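Local atomic coordinates of fatty Acyl-Adenylate Ligase (Escherichia coli, PDB entry 3PBK), a protein that belongs to the AMP-binding (ANL) family of enzymes and is called a fatty acyl-adenylate ligase. Residues D218-M230 and L264-F278. Residues are numbered along the deposited sequence; the frame is centred on the assembly and turned at random.
Sequences DRCVSWLPFYHDM and LISKNRGTVSVAPPF. With 1ZZ (5'-O-[(S)-(dodecanoyloxy)(hydroxy)phosphoryl]adenosine), chain C.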
loop_
_atom_site.group_PDB
_atom_site.type_symbol
_atom_site.label_atom_id
_atom_site.label_comp_id
_atom_site.label_asym_id
_atom_site.label_seq_id
_atom_site.Cartn_x
_atom_site.Cartn_y
_atom_site.Cartn_z
ATOM N N ASP A 218 -12.078 -15.518 12.807
ATOM C CA ASP A 218 -11.082 -14.464 12.588
ATOM C C ASP A 218 -11.753 -13.094 12.581
ATOM O O ASP A 218 -12.936 -12.959 12.249
ATOM C CB ASP A 218 -10.318 -14.663 11.272
ATOM C CG ASP A 218 -9.016 -15.446 11.449
ATOM O OD1 ASP A 218 -8.650 -15.748 12.605
ATOM O OD2 ASP A 218 -8.358 -15.761 10.430
ATOM N N ARG A 219 -10.992 -12.078 12.957
ATOM C CA ARG A 219 -11.500 -10.719 12.955
ATOM C C ARG A 219 -10.381 -9.732 12.665
ATOM O O ARG A 219 -9.365 -9.721 13.364
ATOM C CB ARG A 219 -12.133 -10.398 14.297
ATOM C CG ARG A 219 -11.996 -8.947 14.682
ATOM C CD ARG A 219 -12.634 -8.715 16.017
ATOM N NE ARG A 219 -14.076 -8.591 15.890
ATOM C CZ ARG A 219 -14.724 -7.479 16.184
ATOM N NH1 ARG A 219 -14.029 -6.446 16.633
ATOM N NH2 ARG A 219 -16.044 -7.402 16.047
ATOM N N CYS A 220 -10.586 -8.901 11.646
ATOM C CA CYS A 220 -9.562 -7.975 11.160
ATOM C C CYS A 220 -9.499 -6.617 11.864
ATOM O O CYS A 220 -10.494 -6.107 12.376
ATOM C CB CYS A 220 -9.751 -7.740 9.671
ATOM S SG CYS A 220 -10.055 -9.256 8.777
ATOM N N VAL A 221 -8.305 -6.035 11.868
ATOM C CA VAL A 221 -8.069 -4.727 12.459
ATOM C C VAL A 221 -7.185 -3.941 11.502
ATOM O O VAL A 221 -6.117 -4.415 11.120
ATOM C CB VAL A 221 -7.353 -4.859 13.825
ATOM C CG1 VAL A 221 -7.042 -3.487 14.412
ATOM C CG2 VAL A 221 -8.190 -5.686 14.788
ATOM N N SER A 222 -7.622 -2.753 11.100
ATOM C CA SER A 222 -6.821 -1.934 10.194
ATOM C C SER A 222 -6.799 -0.473 10.601
ATOM O O SER A 222 -7.796 0.063 11.080
ATOM C CB SER A 222 -7.332 -2.047 8.758
ATOM O OG SER A 222 -6.847 -0.984 7.957
ATOM N N TRP A 223 -5.654 0.169 10.417
ATOM C CA TRP A 223 -5.577 1.610 10.562
ATOM C C TRP A 223 -5.214 2.229 9.209
ATOM O O TRP A 223 -5.064 3.445 9.093
ATOM C CB TRP A 223 -4.581 2.008 11.659
ATOM C CG TRP A 223 -3.210 1.431 11.488
ATOM C CD1 TRP A 223 -2.691 0.348 12.131
ATOM C CD2 TRP A 223 -2.183 1.902 10.606
ATOM N NE1 TRP A 223 -1.409 0.110 11.703
ATOM C CE2 TRP A 223 -1.075 1.049 10.765
ATOM C CE3 TRP A 223 -2.097 2.956 9.694
ATOM C CZ2 TRP A 223 0.109 1.226 10.050
ATOM C CZ3 TRP A 223 -0.926 3.126 8.989
ATOM C CH2 TRP A 223 0.161 2.269 9.167
ATOM N N LEU A 224 -5.101 1.384 8.183
ATOM C CA LEU A 224 -4.708 1.822 6.843
ATOM C C LEU A 224 -5.776 2.666 6.160
ATOM O O LEU A 224 -6.973 2.499 6.414
ATOM C CB LEU A 224 -4.400 0.615 5.970
ATOM C CG LEU A 224 -3.430 -0.386 6.577
ATOM C CD1 LEU A 224 -3.538 -1.713 5.868
ATOM C CD2 LEU A 224 -2.023 0.154 6.508
ATOM N N PRO A 225 -5.348 3.569 5.265
ATOM C CA PRO A 225 -6.269 4.467 4.557
ATOM C C PRO A 225 -7.002 3.716 3.462
ATOM O O PRO A 225 -6.404 2.836 2.844
ATOM C CB PRO A 225 -5.334 5.492 3.908
ATOM C CG PRO A 225 -3.939 5.158 4.375
ATOM C CD PRO A 225 -3.956 3.744 4.823
ATOM N N PHE A 226 -8.260 4.054 3.209
ATOM C CA PHE A 226 -8.979 3.416 2.110
ATOM C C PHE A 226 -8.455 3.897 0.768
ATOM O O PHE A 226 -8.724 3.291 -0.262
ATOM C CB PHE A 226 -10.493 3.630 2.220
ATOM C CG PHE A 226 -11.130 2.890 3.372
ATOM C CD1 PHE A 226 -10.584 1.712 3.845
ATOM C CD2 PHE A 226 -12.280 3.360 3.969
ATOM C CE1 PHE A 226 -11.164 1.038 4.893
ATOM C CE2 PHE A 226 -12.861 2.680 5.012
ATOM C CZ PHE A 226 -12.301 1.524 5.472
ATOM N N TYR A 227 -7.686 4.979 0.784
ATOM C CA TYR A 227 -7.174 5.533 -0.459
ATOM C C TYR A 227 -5.907 4.828 -0.928
ATOM O O TYR A 227 -5.551 4.932 -2.097
ATOM C CB TYR A 227 -6.993 7.059 -0.396
ATOM C CG TYR A 227 -6.117 7.573 0.724
ATOM C CD1 TYR A 227 -4.742 7.408 0.685
ATOM C CD2 TYR A 227 -6.663 8.254 1.811
ATOM C CE1 TYR A 227 -3.928 7.888 1.715
ATOM C CE2 TYR A 227 -5.864 8.737 2.842
ATOM C CZ TYR A 227 -4.493 8.553 2.790
ATOM O OH TYR A 227 -3.671 9.016 3.805
ATOM N N HIS A 228 -5.234 4.105 -0.032
ATOM C CA HIS A 228 -4.130 3.225 -0.451
ATOM C C HIS A 228 -4.639 1.856 -0.827
ATOM O O HIS A 228 -5.714 1.434 -0.425
ATOM C CB HIS A 228 -3.036 3.074 0.607
ATOM C CG HIS A 228 -2.047 4.200 0.612
ATOM N ND1 HIS A 228 -1.238 4.479 1.695
ATOM C CD2 HIS A 228 -1.758 5.135 -0.325
ATOM C CE1 HIS A 228 -0.480 5.525 1.416
ATOM N NE2 HIS A 228 -0.776 5.943 0.198
ATOM N N ASP A 229 -3.834 1.154 -1.594
ATOM C CA ASP A 229 -4.208 -0.141 -2.114
ATOM C C ASP A 229 -4.502 -1.217 -1.050
ATOM O O ASP A 229 -5.498 -1.934 -1.111
ATOM C CB ASP A 229 -3.065 -0.604 -2.980
ATOM C CG ASP A 229 -3.390 -1.836 -3.702
ATOM O OD1 ASP A 229 -4.560 -1.952 -4.149
ATOM O OD2 ASP A 229 -2.485 -2.684 -3.806
HETATM N N MSE A 230 -3.595 -1.326 -0.091
HETATM C CA MSE A 230 -3.685 -2.284 1.001
HETATM C C MSE A 230 -4.918 -2.085 1.873
HETATM O O MSE A 230 -5.681 -3.013 2.112
HETATM C CB MSE A 230 -2.427 -2.163 1.857
HETATM C CG MSE A 230 -2.211 -3.317 2.803
HETATM SE SE MSE A 230 -0.324 -3.589 3.267
HETATM C CE MSE A 230 -0.019 -2.058 4.432
ATOM N N LEU A 264 -6.452 -1.666 20.232
ATOM C CA LEU A 264 -7.657 -2.118 19.565
ATOM C C LEU A 264 -7.644 -3.634 19.383
ATOM O O LEU A 264 -8.630 -4.304 19.694
ATOM C CB LEU A 264 -7.814 -1.391 18.226
ATOM C CG LEU A 264 -9.223 -1.187 17.667
ATOM C CD1 LEU A 264 -9.497 -2.170 16.571
ATOM C CD2 LEU A 264 -10.260 -1.310 18.756
ATOM N N ILE A 265 -6.534 -4.179 18.893
ATOM C CA ILE A 265 -6.437 -5.625 18.717
ATOM C C ILE A 265 -6.765 -6.330 20.027
ATOM O O ILE A 265 -7.679 -7.146 20.083
ATOM C CB ILE A 265 -5.041 -6.072 18.241
ATOM C CG1 ILE A 265 -4.786 -5.637 16.803
ATOM C CG2 ILE A 265 -4.906 -7.577 18.321
ATOM C CD1 ILE A 265 -3.380 -5.917 16.342
ATOM N N SER A 266 -6.028 -6.001 21.084
ATOM C CA SER A 266 -6.215 -6.647 22.382
ATOM C C SER A 266 -7.616 -6.434 22.973
ATOM O O SER A 266 -8.137 -7.295 23.693
ATOM C CB SER A 266 -5.149 -6.172 23.365
ATOM O OG SER A 266 -5.479 -6.554 24.685
ATOM N N LYS A 267 -8.219 -5.289 22.655
ATOM C CA LYS A 267 -9.537 -4.927 23.176
ATOM C C LYS A 267 -10.629 -5.887 22.726
ATOM O O LYS A 267 -11.469 -6.307 23.520
ATOM C CB LYS A 267 -9.914 -3.505 22.749
ATOM C CG LYS A 267 -11.207 -2.989 23.372
ATOM C CD LYS A 267 -11.710 -1.749 22.653
ATOM C CE LYS A 267 -13.013 -1.230 23.257
ATOM N NZ LYS A 267 -12.791 -0.231 24.355
ATOM N N ASN A 268 -10.624 -6.221 21.444
ATOM C CA ASN A 268 -11.659 -7.062 20.873
ATOM C C ASN A 268 -11.152 -8.452 20.534
ATOM O O ASN A 268 -11.788 -9.179 19.757
ATOM C CB ASN A 268 -12.226 -6.411 19.610
ATOM C CG ASN A 268 -13.025 -5.163 19.909
ATOM O OD1 ASN A 268 -13.327 -4.378 19.008
ATOM N ND2 ASN A 268 -13.377 -4.968 21.180
ATOM N N ARG A 269 -10.006 -8.822 21.100
ATOM C CA ARG A 269 -9.405 -10.102 20.762
ATOM C C ARG A 269 -9.243 -10.222 19.248
ATOM O O ARG A 269 -9.514 -11.277 18.663
ATOM C CB ARG A 269 -10.272 -11.243 21.284
ATOM C CG ARG A 269 -10.440 -11.246 22.786
ATOM C CD ARG A 269 -9.161 -11.682 23.467
ATOM N NE ARG A 269 -8.223 -10.571 23.629
ATOM C CZ ARG A 269 -6.913 -10.726 23.816
ATOM N NH1 ARG A 269 -6.377 -11.945 23.850
ATOM N NH2 ARG A 269 -6.140 -9.662 23.957
ATOM N N GLY A 270 -8.813 -9.122 18.629
ATOM C CA GLY A 270 -8.524 -9.069 17.207
ATOM C C GLY A 270 -7.552 -10.145 16.767
ATOM O O GLY A 270 -6.760 -10.658 17.557
ATOM N N THR A 271 -7.591 -10.487 15.490
ATOM C CA THR A 271 -6.918 -11.693 15.044
ATOM C C THR A 271 -5.952 -11.462 13.891
ATOM O O THR A 271 -4.839 -11.976 13.890
ATOM C CB THR A 271 -7.966 -12.753 14.648
ATOM O OG1 THR A 271 -8.220 -13.604 15.773
ATOM C CG2 THR A 271 -7.471 -13.587 13.500
ATOM N N VAL A 272 -6.396 -10.690 12.908
ATOM C CA VAL A 272 -5.632 -10.465 11.692
ATOM C C VAL A 272 -5.439 -8.976 11.493
ATOM O O VAL A 272 -6.356 -8.183 11.679
ATOM C CB VAL A 272 -6.346 -11.079 10.455
ATOM C CG1 VAL A 272 -5.769 -10.540 9.160
ATOM C CG2 VAL A 272 -6.231 -12.577 10.479
ATOM N N SER A 273 -4.230 -8.590 11.134
ATOM C CA SER A 273 -3.974 -7.203 10.805
ATOM C C SER A 273 -2.721 -7.149 9.980
ATOM O O SER A 273 -1.872 -8.032 10.080
ATOM C CB SER A 273 -3.803 -6.366 12.062
ATOM O OG SER A 273 -3.522 -5.027 11.713
ATOM N N VAL A 274 -2.607 -6.131 9.142
ATOM C CA VAL A 274 -1.433 -6.004 8.301
ATOM C C VAL A 274 -1.078 -4.537 8.199
ATOM O O VAL A 274 -1.961 -3.690 8.115
ATOM C CB VAL A 274 -1.663 -6.593 6.885
ATOM C CG1 VAL A 274 -0.385 -6.516 6.059
ATOM C CG2 VAL A 274 -2.152 -8.032 6.966
ATOM N N ALA A 275 0.218 -4.247 8.220
ATOM C CA ALA A 275 0.719 -2.885 8.139
ATOM C C ALA A 275 2.030 -2.897 7.370
ATOM O O ALA A 275 2.622 -3.955 7.174
ATOM C CB ALA A 275 0.934 -2.342 9.535
ATOM N N PRO A 276 2.498 -1.720 6.936
ATOM C CA PRO A 276 3.830 -1.577 6.341
ATOM C C PRO A 276 4.920 -1.681 7.408
ATOM O O PRO A 276 4.634 -1.512 8.592
ATOM C CB PRO A 276 3.816 -0.148 5.790
ATOM C CG PRO A 276 2.417 0.353 5.951
ATOM C CD PRO A 276 1.806 -0.429 7.044
ATOM N N PRO A 277 6.166 -1.933 6.996
ATOM C CA PRO A 277 7.297 -2.028 7.913
ATOM C C PRO A 277 7.296 -0.948 8.985
ATOM O O PRO A 277 7.514 -1.262 10.155
ATOM C CB PRO A 277 8.485 -1.826 6.991
ATOM C CG PRO A 277 8.058 -2.411 5.741
ATOM C CD PRO A 277 6.591 -2.116 5.604
ATOM N N PHE A 278 7.059 0.302 8.602
ATOM C CA PHE A 278 7.123 1.403 9.565
ATOM C C PHE A 278 5.997 1.372 10.592
ATOM O O PHE A 278 6.162 1.879 11.696
ATOM C CB PHE A 278 7.152 2.771 8.862
ATOM C CG PHE A 278 5.828 3.191 8.291
ATOM C CD1 PHE A 278 4.870 3.789 9.100
ATOM C CD2 PHE A 278 5.542 2.987 6.943
ATOM C CE1 PHE A 278 3.642 4.174 8.582
ATOM C CE2 PHE A 278 4.318 3.371 6.410
ATOM C CZ PHE A 278 3.361 3.965 7.232
HETATM P P 1ZZ C . 0.898 -0.688 -3.940
HETATM C C1 1ZZ C . -6.942 -9.435 5.158
HETATM N N1 1ZZ C . 6.281 -3.534 -2.439
HETATM O O1 1ZZ C . 1.410 -2.225 -1.022
HETATM C C2 1ZZ C . -6.064 -9.423 3.936
HETATM N N2 1ZZ C . 5.485 -5.075 -1.060
HETATM O O2 1ZZ C . 0.216 -1.853 -2.992
HETATM C C3 1ZZ C . -4.941 -8.391 3.872
HETATM N N3 1ZZ C . 8.737 -4.104 -2.020
HETATM O O3 1ZZ C . 0.581 -0.729 -5.497
HETATM C C4 1ZZ C . -3.972 -8.568 2.688
HETATM N N4 1ZZ C . 9.071 -5.828 -0.507
HETATM O O4 1ZZ C . 0.529 0.567 -3.517
HETATM C C5 1ZZ C . -2.576 -7.937 2.672
HETATM N N5 1ZZ C . 7.151 -6.935 0.506
HETATM O O5 1ZZ C . 2.482 -0.842 -3.821
HETATM C C6 1ZZ C . -2.081 -7.696 1.269
HETATM O O6 1ZZ C . 5.011 -1.953 -3.451
HETATM C C7 1ZZ C . -0.620 -7.832 0.926
HETATM O O7 1ZZ C . 7.836 -2.370 -5.532
HETATM C C8 1ZZ C . -0.092 -6.967 -0.196
HETATM O O8 1ZZ C . 5.412 -3.251 -6.762
HETATM C C9 1ZZ C . 1.111 -6.045 0.052
HETATM C C10 1ZZ C . 1.078 -4.605 -0.397
HETATM C C11 1ZZ C . 0.446 -4.063 -1.603
HETATM C C12 1ZZ C . 0.841 -2.705 -1.947
HETATM C C13 1ZZ C . 3.104 -1.482 -4.906
HETATM C C14 1ZZ C . 4.618 -1.714 -4.817
HETATM C C15 1ZZ C . 5.370 -2.914 -5.421
HETATM C C16 1ZZ C . 6.692 -2.734 -4.804
HETATM C C17 1ZZ C . 6.347 -2.404 -3.393
HETATM C C18 1ZZ C . 5.166 -4.065 -1.942
HETATM C C19 1ZZ C . 6.878 -5.158 -1.042
HETATM C C20 1ZZ C . 7.373 -4.248 -1.844
HETATM C C21 1ZZ C . 9.556 -4.924 -1.315
HETATM C C22 1ZZ C . 7.682 -5.955 -0.355
#
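Val221 lays its two methyl groups against the helical residues Leu264 and Ile265, CG1 lying 3.5 Å from CD1 of Leu264 while both branches touch CG1 of Ile265. With CG1 anti to the backbone N (chi1 177°), the valine spreads both branches over that helix. It belongs to strand 220-222, which pairs in parallel with strand 272-275, their directions 27° apart. Arg219 O accepts from Thr271 N at 2.9 Å, in the carbonyl plane, and from Val272 N at 3.2 Å, above that plane. Val221 N returns a bond to Val272 O. One residue on, Ser273 OG donates to Val221 O over 2.7 Å, a side-chain bond joining the two strands at this point; the same OG is also hydrogen-bonded to Trp261.

Past the strand the chains diverge, and apolar groups fill in between them. The far end of the Trp223 indole, at CZ2 and CH2, meets Ala275 CB and Pro276 CD, and CH2 also comes to 4.0 Å from CE1 of Phe278. CD2 of Leu224 lies over one indole face, displaced toward the rim, and touches Pro276 CD as well. The selenomethionine Met230 bends at chi3 (72°), bringing CE to 3.6 Å from Pro276 CD, with SE beside Val274 CG1 and C10 of the bound 5'-O-[(S)-(dodecanoyloxy)(hydroxy)phosphoryl]adenosine. Val274 CG2 reaches the acyl chain too, and Asp229 OD2 approaches ligand atom O2 at the ligand pocket.

At the opposite end, Arg219 and Asp218 form salt bridges with Asp247 and Arg301, respectively. The pair occupies the middle of the large mixed sheet, strand 220-222 flanked by 246-248 and strand 272-275 by 302-305, with helix 260-267 packed on the Val221 face and Phe235 of helix 229-241 touching Cys220 and Val274.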